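Long-range contacts in aspartate aminotransferase, cytoplasmic (Schizosaccharomyces pombe 972h-, PDB 6JPK), which catalyses the reversible, pyridoxal 5'-phosphate-dependent transfer of an amino group from L-aspartate to 2-oxoglutarate, yielding oxaloacetate and L-glutamate: residues 367-372 and 401-406; 360-365 and 376-381. The protein carries 1 engineered substitution. All coordinates share one frame; numbering follows the deposited sequence.

In the fold
The two contacts are neighbours, their centres about 8 Å apart, and both draw on helix 364-374. Along the chain their segments alternate: 360-365, 367-372, 376-381, then 401-406. Contact 1 packs the middle of helix 364-374 against helix 394-407, whereas contact 2 brings the loop leading into helix 364-374 close to the chain that leaves strand 376-377. The contacts meet directly, with Cys370 O placed for a probable hydrogen bond to Leu376 N, and Leu362 of contact 2 also touches Phe401 and Val405. Contact 2 lies close to the probable substrate site: the Asn381 side chain comes within about 3 Å (nearest atoms) of that of Arg383, which probably binds L-aspartate.

Contact 1: residues 367-372 and 401-406; sequences VQFCQE and FNHAVR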
loop_
_atom_site.group_PDB
_atom_site.type_symbol
_atom_site.label_atom_id
_atom_site.label_comp_id
_atom_site.label_asym_id
_atom_site.label_seq_id
_atom_site.Cartn_x
_atom_site.Cartn_y
_atom_site.Cartn_z
ATOM N N VAL A 367 -10.242 -33.379 10.941
ATOM C CA VAL A 367 -9.094 -32.600 10.488
ATOM C C VAL A 367 -7.880 -32.904 11.357
ATOM O O VAL A 367 -6.770 -33.107 10.849
ATOM C CB VAL A 367 -9.440 -31.097 10.482
ATOM C CG1 VAL A 367 -8.209 -30.268 10.111
ATOM C CG2 VAL A 367 -10.605 -30.822 9.522
ATOM N N GLN A 368 -8.076 -32.961 12.680
ATOM C CA GLN A 368 -6.970 -33.273 13.585
ATOM C C GLN A 368 -6.438 -34.685 13.342
ATOM O O GLN A 368 -5.232 -34.922 13.421
ATOM C CB GLN A 368 -7.417 -33.110 15.046
ATOM C CG GLN A 368 -6.298 -33.290 16.064
ATOM C CD GLN A 368 -5.278 -32.161 16.009
ATOM O OE1 GLN A 368 -5.581 -31.049 15.573
ATOM N NE2 GLN A 368 -4.056 -32.450 16.438
ATOM N N PHE A 369 -7.334 -35.638 13.070
ATOM C CA PHE A 369 -6.911 -36.991 12.723
ATOM C C PHE A 369 -6.047 -36.983 11.462
ATOM O O PHE A 369 -5.002 -37.644 11.411
ATOM C CB PHE A 369 -8.153 -37.865 12.537
ATOM C CG PHE A 369 -7.867 -39.339 12.335
ATOM C CD1 PHE A 369 -7.644 -39.852 11.062
ATOM C CD2 PHE A 369 -7.883 -40.219 13.416
ATOM C CE1 PHE A 369 -7.407 -41.219 10.870
ATOM C CE2 PHE A 369 -7.648 -41.584 13.239
ATOM C CZ PHE A 369 -7.409 -42.083 11.965
ATOM N N CYS A 370 -6.468 -36.234 10.438
ATOM C CA CYS A 370 -5.666 -36.104 9.224
ATOM C C CYS A 370 -4.296 -35.510 9.522
ATOM O O CYS A 370 -3.291 -35.917 8.927
ATOM C CB CYS A 370 -6.393 -35.228 8.205
ATOM S SG CYS A 370 -7.831 -35.974 7.455
ATOM N N GLN A 371 -4.238 -34.532 10.425
ATOM C CA GLN A 371 -2.961 -33.916 10.753
ATOM C C GLN A 371 -2.035 -34.902 11.463
ATOM O O GLN A 371 -0.863 -35.034 11.100
ATOM C CB GLN A 371 -3.178 -32.667 11.610
ATOM C CG GLN A 371 -1.904 -31.853 11.784
ATOM C CD GLN A 371 -2.059 -30.705 12.755
ATOM O OE1 GLN A 371 -1.425 -30.688 13.804
ATOM N NE2 GLN A 371 -2.891 -29.737 12.404
ATOM N N GLU A 372 -2.548 -35.623 12.466
ATOM C CA GLU A 372 -1.684 -36.469 13.282
ATOM C C GLU A 372 -1.314 -37.774 12.584
ATOM O O GLU A 372 -0.190 -38.262 12.734
ATOM C CB GLU A 372 -2.364 -36.760 14.626
ATOM C CG GLU A 372 -2.431 -35.531 15.516
ATOM C CD GLU A 372 -3.202 -35.761 16.800
ATOM O OE1 GLU A 372 -3.522 -36.928 17.119
ATOM O OE2 GLU A 372 -3.493 -34.762 17.489
ATOM N N PHE A 401 -8.601 -38.712 4.140
ATOM C CA PHE A 401 -10.002 -38.343 4.308
ATOM C C PHE A 401 -10.861 -39.585 4.513
ATOM O O PHE A 401 -11.711 -39.628 5.414
ATOM C CB PHE A 401 -10.504 -37.546 3.097
ATOM C CG PHE A 401 -9.969 -36.123 3.008
ATOM C CD1 PHE A 401 -8.949 -35.679 3.834
ATOM C CD2 PHE A 401 -10.513 -35.230 2.099
ATOM C CE1 PHE A 401 -8.463 -34.376 3.744
ATOM C CE2 PHE A 401 -10.031 -33.920 1.999
ATOM C CZ PHE A 401 -9.009 -33.492 2.829
ATOM N N ASN A 402 -10.656 -40.604 3.678
ATOM C CA ASN A 402 -11.433 -41.832 3.797
ATOM C C ASN A 402 -11.293 -42.421 5.192
ATOM O O ASN A 402 -12.290 -42.742 5.851
ATOM C CB ASN A 402 -10.985 -42.837 2.738
ATOM C CG ASN A 402 -11.661 -44.189 2.886
ATOM O OD1 ASN A 402 -12.872 -44.306 2.717
ATOM N ND2 ASN A 402 -10.879 -45.215 3.196
ATOM N N HIS A 403 -10.054 -42.533 5.673
ATOM C CA HIS A 403 -9.816 -43.107 6.994
ATOM C C HIS A 403 -10.445 -42.243 8.087
ATOM O O HIS A 403 -11.112 -42.752 8.994
ATOM C CB HIS A 403 -8.312 -43.258 7.207
ATOM C CG HIS A 403 -7.938 -44.084 8.394
ATOM N ND1 HIS A 403 -6.630 -44.413 8.682
ATOM C CD2 HIS A 403 -8.694 -44.648 9.367
ATOM C CE1 HIS A 403 -6.597 -45.141 9.785
ATOM N NE2 HIS A 403 -7.836 -45.294 10.224
ATOM N N ALA A 404 -10.241 -40.929 8.010
ATOM C CA ALA A 404 -10.740 -40.021 9.042
ATOM C C ALA A 404 -12.264 -40.080 9.148
ATOM O O ALA A 404 -12.821 -40.153 10.250
ATOM C CB ALA A 404 -10.275 -38.593 8.747
ATOM N N VAL A 405 -12.953 -40.053 8.012
ATOM C CA VAL A 405 -14.411 -40.062 8.028
ATOM C C VAL A 405 -14.943 -41.402 8.531
ATOM O O VAL A 405 -15.900 -41.447 9.315
ATOM C CB VAL A 405 -14.952 -39.717 6.632
ATOM C CG1 VAL A 405 -16.464 -40.011 6.540
ATOM C CG2 VAL A 405 -14.661 -38.260 6.330
ATOM N N ARG A 406 -14.339 -42.511 8.097
ATOM C CA ARG A 406 -14.781 -43.825 8.554
ATOM C C ARG A 406 -14.520 -44.011 10.041
ATOM O O ARG A 406 -15.310 -44.653 10.741
ATOM C CB ARG A 406 -14.073 -44.928 7.768
ATOM C CG ARG A 406 -14.578 -45.111 6.360
ATOM C CD ARG A 406 -13.698 -46.091 5.614
ATOM N NE ARG A 406 -14.182 -46.361 4.257
ATOM C CZ ARG A 406 -15.141 -47.237 3.977
ATOM N NH1 ARG A 406 -15.735 -47.898 4.960
ATOM N NH2 ARG A 406 -15.520 -47.443 2.723
#
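Phe369 makes the largest single contribution to this helix-helix contact, bringing one rim of its ring, CD1 to CZ, to Ala404 and His403. From CB, its CG stands anti to the backbone N (chi1 -173°), and the ring continues from there toward the facing helix. The first ring atom to touch is CD1, 3.7 Å from both CA and CB of Ala404. Next along the same rim, CE1 comes 3.8 Å from CG of His403. At the tip, CZ sits over the centre of the imidazole, 3.7 Å above its plane. The result is a T-shaped pair in which the edge of Phe369 meets the face of His403, with centroids 4.9 Å apart and planes at 74°.

His403 is held from its polar end as well, because ND1 is hydrogen-bonded to the hydroxyl of Tyr374 at the end of the facing helix. An alanine in place of His403 would probably leave the tip of Phe369 without the ring face it meets, and the Tyr374 hydroxyl without this partner.

One residue further along its helix, Cys370 fills the more buried side of the interface. Its SG lies 3.8 Å from CB of Ala404 and equally far from CD1 of Phe401, an oblique sulfur-aromatic contact. Ala404 thus takes both Phe369 and Cys370 on one methyl group, a small residue where the helices come close.

The axes approach to 9.1 Å with directions 133° apart. This is apolar and aromatic packing of two helices in the C-terminal part of the chain, which in fold-type I aminotransferases belongs to the small domain.

Contact 2: residues 360-365 and 376-381; sequences TGLTPA and LYFSAN
Leu362 and Phe378 make the apolar part of this contact. CD1 of Leu362 reaches the edge of the phenyl ring, 3.9 Å from CZ of Phe378, and the two side chains cross at about a right angle. Chi1 of Phe378 (57°) lodges CG between its backbone N and carbonyl carbon, and the ring extends from there toward Leu362. Val367 of helix 364-374 touches both side chains, and Phe401 lies against Leu362 from helix 394-407.

Backbone packing comes next. The carbonyl oxygen of Ala380 abuts the start of the helix, 3.7 Å from CA of Pro364, with CG of Pro364 3.8 Å from the same oxygen.

Polar links between the segments run through water. One molecule donates both its hydrogens, to Leu362 O and to Ala380 O, each 2.7 Å away. Another accepts from Gly361 N at 2.9 Å and donates to Asn381 O at 2.8 Å.

Within 360-365, Thr360 OG1 accepts from Leu362 N (3.2 Å, nearly straight at 169°), closing an ST turn, and is also hydrogen-bonded to Gly382 O. Thr363 occupies the N-cap of helix 364-374. In segment 376-381, Asn381 OD1 is hydrogen-bonded to the backbone N of Arg383.

The chemistry therefore divides in two: a hydrocarbon contact between buried side chains, and a more exposed side where one water joins two carbonyl oxygens, which cannot bond one another, and a second relays the Gly361 N-H to Asn381 O.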
loop_
_atom_site.group_PDB
_atom_site.type_symbol
_atom_site.label_atom_id
_atom_site.label_comp_id
_atom_site.label_asym_id
_atom_site.label_seq_id
_atom_site.Cartn_x
_atom_site.Cartn_y
_atom_site.Cartn_z
ATOM N N THR A 360 -14.429 -28.939 2.690
ATOM C CA THR A 360 -14.510 -30.383 2.510
ATOM C C THR A 360 -15.688 -31.000 3.250
ATOM O O THR A 360 -16.157 -32.075 2.860
ATOM C CB THR A 360 -13.223 -31.052 3.009
ATOM O OG1 THR A 360 -13.052 -30.752 4.402
ATOM C CG2 THR A 360 -12.001 -30.548 2.223
ATOM N N GLY A 361 -16.158 -30.354 4.318
ATOM C CA GLY A 361 -17.143 -30.936 5.203
ATOM C C GLY A 361 -16.567 -31.732 6.358
ATOM O O GLY A 361 -17.336 -32.264 7.165
ATOM N N LEU A 362 -15.247 -31.844 6.464
ATOM C CA LEU A 362 -14.662 -32.574 7.584
ATOM C C LEU A 362 -14.870 -31.809 8.886
ATOM O O LEU A 362 -14.926 -30.579 8.901
ATOM C CB LEU A 362 -13.167 -32.810 7.356
ATOM C CG LEU A 362 -12.797 -33.604 6.099
ATOM C CD1 LEU A 362 -11.304 -33.873 6.042
ATOM C CD2 LEU A 362 -13.558 -34.895 6.075
ATOM N N THR A 363 -14.980 -32.554 9.983
ATOM C CA THR A 363 -15.157 -31.988 11.319
ATOM C C THR A 363 -13.799 -31.693 11.938
ATOM O O THR A 363 -12.768 -32.187 11.468
ATOM C CB THR A 363 -15.929 -32.972 12.202
ATOM O OG1 THR A 363 -15.139 -34.156 12.379
ATOM C CG2 THR A 363 -17.264 -33.353 11.591
ATOM N N PRO A 364 -13.755 -30.905 13.022
ATOM C CA PRO A 364 -12.457 -30.653 13.667
ATOM C C PRO A 364 -11.743 -31.914 14.119
ATOM O O PRO A 364 -10.515 -31.989 13.988
ATOM C CB PRO A 364 -12.824 -29.750 14.861
ATOM C CG PRO A 364 -14.081 -29.069 14.442
ATOM C CD PRO A 364 -14.833 -30.111 13.647
ATOM N N ALA A 365 -12.465 -32.902 14.659
ATOM C CA ALA A 365 -11.814 -34.157 15.025
ATOM C C ALA A 365 -11.216 -34.845 13.798
ATOM O O ALA A 365 -10.111 -35.402 13.860
ATOM C CB ALA A 365 -12.804 -35.086 15.736
ATOM N N LEU A 376 -1.328 -34.000 7.187
ATOM C CA LEU A 376 -1.998 -32.999 6.365
ATOM C C LEU A 376 -2.326 -31.799 7.230
ATOM O O LEU A 376 -2.944 -31.954 8.289
ATOM C CB LEU A 376 -3.293 -33.535 5.756
ATOM C CG LEU A 376 -3.233 -34.889 5.070
ATOM C CD1 LEU A 376 -4.573 -35.155 4.445
ATOM C CD2 LEU A 376 -2.122 -34.905 4.020
ATOM N N TYR A 377 -1.954 -30.608 6.758
ATOM C CA TYR A 377 -2.098 -29.372 7.518
ATOM C C TYR A 377 -3.112 -28.459 6.823
ATOM O O TYR A 377 -2.849 -27.936 5.736
ATOM C CB TYR A 377 -0.728 -28.709 7.691
ATOM C CG TYR A 377 0.109 -29.506 8.678
ATOM C CD1 TYR A 377 0.809 -30.658 8.282
ATOM C CD2 TYR A 377 0.137 -29.149 10.016
ATOM C CE1 TYR A 377 1.537 -31.393 9.204
ATOM C CE2 TYR A 377 0.854 -29.862 10.928
ATOM C CZ TYR A 377 1.543 -30.981 10.531
ATOM O OH TYR A 377 2.232 -31.672 11.493
ATOM N N PHE A 378 -4.281 -28.296 7.443
ATOM C CA PHE A 378 -5.330 -27.422 6.923
ATOM C C PHE A 378 -6.239 -27.008 8.078
ATOM O O PHE A 378 -6.115 -27.501 9.205
ATOM C CB PHE A 378 -6.104 -28.074 5.759
ATOM C CG PHE A 378 -6.756 -29.413 6.077
ATOM C CD1 PHE A 378 -6.004 -30.572 6.195
ATOM C CD2 PHE A 378 -8.143 -29.514 6.192
ATOM C CE1 PHE A 378 -6.612 -31.805 6.458
ATOM C CE2 PHE A 378 -8.757 -30.741 6.437
ATOM C CZ PHE A 378 -7.994 -31.888 6.575
ATOM N N SER A 379 -7.150 -26.081 7.781
ATOM C CA SER A 379 -7.924 -25.398 8.811
ATOM C C SER A 379 -8.925 -26.331 9.482
ATOM O O SER A 379 -9.495 -27.225 8.856
ATOM C CB SER A 379 -8.679 -24.208 8.208
ATOM O OG SER A 379 -7.850 -23.408 7.385
ATOM N N ALA A 380 -9.163 -26.075 10.773
ATOM C CA ALA A 380 -10.081 -26.875 11.581
ATOM C C ALA A 380 -11.519 -26.830 11.073
ATOM O O ALA A 380 -12.285 -27.757 11.350
ATOM C CB ALA A 380 -10.038 -26.404 13.035
ATOM N N ASN A 381 -11.911 -25.785 10.338
ATOM C CA ASN A 381 -13.242 -25.738 9.742
ATOM C C ASN A 381 -13.351 -26.599 8.483
ATOM O O ASN A 381 -14.389 -26.584 7.815
ATOM C CB ASN A 381 -13.632 -24.287 9.428
ATOM C CG ASN A 381 -12.695 -23.613 8.427
ATOM O OD1 ASN A 381 -11.834 -24.251 7.829
ATOM N ND2 ASN A 381 -12.871 -22.299 8.240
HETATM O O HOH W 1 -15.805 -27.907 5.747
HETATM O O HOH W 2 -14.783 -28.610 10.701
#